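Local coordinates for UPF0255 protein frsA (Vibrio vulnificus, PDB 4I4C) that probably hydrolyses carboxylic esters as a serine esterase of the alpha/beta-hydrolase clan, with a mainly helical region beside its central sheet, at residues F46-N51 with Q85-V90. Numbering follows the deposited sequence.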
ATOM      1  N   PHE A  46       4.709   5.713  22.493  1.00 16.25           N
ATOM      2  CA  PHE A  46       5.312   4.785  21.530  1.00 15.31           C
ATOM      3  C   PHE A  46       6.828   4.941  21.403  1.00 14.30           C
ATOM      4  O   PHE A  46       7.355   6.052  21.529  1.00 17.20           O
ATOM      5  CB  PHE A  46       4.658   4.934  20.156  1.00 12.60           C
ATOM      6  CG  PHE A  46       3.211   4.505  20.122  1.00 21.02           C
ATOM      7  CD1 PHE A  46       2.687   3.709  21.130  1.00 17.53           C
ATOM      8  CD2 PHE A  46       2.379   4.900  19.081  1.00 17.51           C
ATOM      9  CE1 PHE A  46       1.348   3.309  21.098  1.00 27.73           C
ATOM     10  CE2 PHE A  46       1.051   4.500  19.045  1.00 18.27           C
ATOM     11  CZ  PHE A  46       0.536   3.716  20.055  1.00 21.29           C
ATOM     12  N   SER A  47       7.510   3.818  21.158  1.00 13.34           N
ATOM     13  CA  SER A  47       8.982   3.751  21.062  1.00 17.91           C
ATOM     14  C   SER A  47       9.483   3.975  19.645  1.00 17.77           C
ATOM     15  O   SER A  47      10.690   3.924  19.388  1.00 15.41           O
ATOM     16  CB  SER A  47       9.479   2.362  21.519  1.00 17.95           C
ATOM     17  OG  SER A  47       9.380   2.211  22.922  1.00 27.83           O
ATOM     18  N   TRP A  48       8.553   4.166  18.712  1.00 15.07           N
ATOM     19  CA  TRP A  48       8.895   4.285  17.311  1.00 16.58           C
ATOM     20  C   TRP A  48       8.080   5.421  16.738  1.00 21.39           C
ATOM     21  O   TRP A  48       6.940   5.624  17.152  1.00 20.23           O
ATOM     22  CB  TRP A  48       8.546   2.988  16.562  1.00 11.34           C
ATOM     23  CG  TRP A  48       9.286   1.785  17.033  1.00 23.10           C
ATOM     24  CD1 TRP A  48       8.859   0.872  17.953  1.00 25.18           C
ATOM     25  CD2 TRP A  48      10.584   1.341  16.598  1.00 26.54           C
ATOM     26  NE1 TRP A  48       9.811  -0.100  18.129  1.00 28.43           N
ATOM     27  CE2 TRP A  48      10.877   0.161  17.306  1.00 28.51           C
ATOM     28  CE3 TRP A  48      11.519   1.824  15.673  1.00 19.94           C
ATOM     29  CZ2 TRP A  48      12.067  -0.544  17.125  1.00 25.57           C
ATOM     30  CZ3 TRP A  48      12.705   1.121  15.494  1.00 15.68           C
ATOM     31  CH2 TRP A  48      12.968  -0.048  16.219  1.00 23.59           C
ATOM     32  N   TYR A  49       8.673   6.178  15.817  1.00 19.74           N
ATOM     33  CA  TYR A  49       7.933   7.200  15.061  1.00 14.08           C
ATOM     34  C   TYR A  49       7.029   6.489  14.057  1.00 20.70           C
ATOM     35  O   TYR A  49       5.796   6.633  14.083  1.00 15.39           O
ATOM     36  CB  TYR A  49       8.899   8.147  14.341  1.00 16.02           C
ATOM     37  CG  TYR A  49       8.300   8.811  13.119  1.00 17.48           C
ATOM     38  CD1 TYR A  49       7.328   9.796  13.240  1.00 20.21           C
ATOM     39  CD2 TYR A  49       8.711   8.445  11.838  1.00 20.47           C
ATOM     40  CE1 TYR A  49       6.770  10.399  12.097  1.00 23.66           C
ATOM     41  CE2 TYR A  49       8.181   9.040  10.715  1.00 16.89           C
ATOM     42  CZ  TYR A  49       7.212  10.006  10.840  1.00 15.77           C
ATOM     43  OH  TYR A  49       6.688  10.578   9.698  1.00 19.33           O
ATOM     44  N   ARG A  50       7.652   5.695  13.190  1.00 17.84           N
ATOM     45  CA  ARG A  50       6.909   4.865  12.248  1.00 16.28           C
ATOM     46  C   ARG A  50       6.010   3.859  12.953  1.00 14.26           C
ATOM     47  O   ARG A  50       6.342   3.369  14.017  1.00 13.44           O
ATOM     48  CB  ARG A  50       7.886   4.116  11.343  1.00 15.99           C
ATOM     49  CG  ARG A  50       8.558   5.024  10.348  1.00 10.70           C
ATOM     50  CD  ARG A  50       9.769   4.355   9.749  1.00 10.88           C
ATOM     51  NE  ARG A  50      10.483   5.242   8.825  1.00 12.35           N
ATOM     52  CZ  ARG A  50      11.449   6.093   9.181  1.00 16.50           C
ATOM     53  NH1 ARG A  50      11.806   6.225  10.460  1.00 14.42           N
ATOM     54  NH2 ARG A  50      12.038   6.835   8.255  1.00 18.51           N
ATOM     55  N   ASN A  51       4.856   3.569  12.358  1.00 21.19           N
ATOM     56  CA  ASN A  51       4.114   2.391  12.764  1.00 19.88           C
ATOM     57  C   ASN A  51       4.828   1.180  12.179  1.00 17.53           C
ATOM     58  O   ASN A  51       4.932   1.034  10.966  1.00 18.57           O
ATOM     59  CB  ASN A  51       2.655   2.446  12.305  1.00 20.05           C
ATOM     60  CG  ASN A  51       1.847   1.242  12.781  1.00 25.69           C
ATOM     61  OD1 ASN A  51       1.344   0.472  11.973  1.00 26.50           O
ATOM     62  ND2 ASN A  51       1.744   1.067  14.099  1.00 18.84           N
ATOM     63  N   GLN A  85      12.895   9.355  22.215  1.00 22.60           N
ATOM     64  CA  GLN A  85      11.791   8.424  22.492  1.00 24.36           C
ATOM     65  C   GLN A  85      11.550   7.509  21.292  1.00 21.76           C
ATOM     66  O   GLN A  85      11.146   6.354  21.444  1.00 18.85           O
ATOM     67  CB  GLN A  85      10.498   9.184  22.814  1.00 24.91           C
ATOM     68  CG  GLN A  85       9.341   8.281  23.254  1.00 25.25           C
ATOM     69  CD  GLN A  85       8.046   9.043  23.513  1.00 29.52           C
ATOM     70  OE1 GLN A  85       8.037  10.035  24.243  1.00 32.62           O
ATOM     71  NE2 GLN A  85       6.940   8.581  22.908  1.00 19.03           N
ATOM     72  N   TRP A  86      11.789   8.047  20.099  1.00 20.58           N
ATOM     73  CA  TRP A  86      11.517   7.348  18.847  1.00 17.93           C
ATOM     74  C   TRP A  86      12.785   6.729  18.256  1.00 18.87           C
ATOM     75  O   TRP A  86      13.589   7.412  17.632  1.00 18.57           O
ATOM     76  CB  TRP A  86      10.858   8.314  17.850  1.00 27.27           C
ATOM     77  CG  TRP A  86       9.437   8.705  18.226  1.00 24.60           C
ATOM     78  CD1 TRP A  86       8.627   8.083  19.135  1.00 21.08           C
ATOM     79  CD2 TRP A  86       8.682   9.806  17.709  1.00 25.05           C
ATOM     80  NE1 TRP A  86       7.405   8.717  19.199  1.00 27.33           N
ATOM     81  CE2 TRP A  86       7.415   9.779  18.337  1.00 27.94           C
ATOM     82  CE3 TRP A  86       8.949  10.810  16.774  1.00 25.67           C
ATOM     83  CZ2 TRP A  86       6.425  10.714  18.056  1.00 20.49           C
ATOM     84  CZ3 TRP A  86       7.960  11.746  16.503  1.00 25.65           C
ATOM     85  CH2 TRP A  86       6.719  11.693  17.141  1.00 16.06           C
ATOM     86  N   LEU A  87      12.939   5.422  18.449  1.00 19.76           N
ATOM     87  CA  LEU A  87      14.166   4.704  18.098  1.00 13.90           C
ATOM     88  C   LEU A  87      14.577   4.801  16.630  1.00 19.37           C
ATOM     89  O   LEU A  87      15.763   4.797  16.311  1.00 18.23           O
ATOM     90  CB  LEU A  87      14.066   3.239  18.542  1.00 13.18           C
ATOM     91  CG  LEU A  87      13.820   3.093  20.042  1.00 20.72           C
ATOM     92  CD1 LEU A  87      13.603   1.649  20.446  1.00 32.91           C
ATOM     93  CD2 LEU A  87      14.973   3.715  20.828  1.00 28.96           C
ATOM     94  N   ASP A  88      13.599   4.898  15.741  1.00 15.61           N
ATOM     95  CA  ASP A  88      13.856   4.987  14.303  1.00 14.37           C
ATOM     96  C   ASP A  88      14.193   6.399  13.790  1.00 12.82           C
ATOM     97  O   ASP A  88      14.215   6.627  12.578  1.00 15.87           O
ATOM     98  CB  ASP A  88      12.656   4.443  13.524  1.00 16.01           C
ATOM     99  CG  ASP A  88      11.346   5.087  13.947  1.00 22.62           C
ATOM    100  OD1 ASP A  88      11.176   5.329  15.161  1.00 16.16           O
ATOM    101  OD2 ASP A  88      10.499   5.373  13.066  1.00 19.67           O
ATOM    102  N   THR A  89      14.478   7.350  14.675  1.00 13.66           N
ATOM    103  CA  THR A  89      14.788   8.700  14.168  1.00 19.99           C
ATOM    104  C   THR A  89      16.262   9.136  14.258  1.00 15.73           C
ATOM    105  O   THR A  89      16.542  10.323  14.375  1.00 15.79           O
ATOM    106  CB  THR A  89      13.873   9.810  14.760  1.00 17.38           C
ATOM    107  OG1 THR A  89      14.135   9.979  16.161  1.00 16.76           O
ATOM    108  CG2 THR A  89      12.367   9.480  14.531  1.00 12.80           C
ATOM    109  N   VAL A  90      17.188   8.190  14.176  1.00 18.25           N
ATOM    110  CA  VAL A  90      18.594   8.556  14.028  1.00 21.65           C
ATOM    111  C   VAL A  90      18.734   9.465  12.809  1.00 25.65           C
ATOM    112  O   VAL A  90      18.248   9.140  11.714  1.00 16.74           O
ATOM    113  CB  VAL A  90      19.520   7.312  13.877  1.00 15.35           C
ATOM    114  CG1 VAL A  90      20.857   7.705  13.251  1.00 16.65           C
ATOM    115  CG2 VAL A  90      19.723   6.653  15.216  1.00 15.44           C
TER
HETATM  116  O   HOH W   1      14.187   8.467   9.749  1.00 15.80           O
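D88 grips the backbone of Y49 and R50 with both oxygens of its carboxylate. D88 sits in a type I beta turn, W86 to T89, in the loop before helix 98-114. The partner loop joins helices 31-44 and 54-60, so the contact ties two loops of the helical part of this alpha/beta-hydrolase. Y49 N gives OD1 of D88 a bond of 2.7 Å on its syn lone pair. R50 N reaches D88 OD2 at 2.9 Å from the syn side, somewhat out of the carboxylate plane. The R50 chain runs extended from CG to NE, and its guanidinium turns NH1 to the same oxygen. NH1 meets D88 OD2 at 3.0 Å from the anti side, further out of that plane, a salt bridge with the guanidinium plane turned 70° from the carboxylate. Three N-H groups hold this buried carboxylate and probably stabilise its charge. R50 NE donates a hydrogen bond to Y137 O, and W98 adds a cation-pi contact. Close by, Y49 CA lies off-centre over one face of W86, and Y49 CB packs on W86 CE3 at 3.6 Å.

The side toward F46, S47 and Q85 is looser and more exposed. The polar bonds here end on backbone carbonyls. S47 O accepts from L87 N at 2.9 Å. L87 CB sits over one face of the W48 six-membered ring, 4.1 Å from its centroid. At the margin, the extended Q85 side chain delivers its amide NE2 to F46 O at 2.9 Å, with that oxygen 6° out of the amide plane.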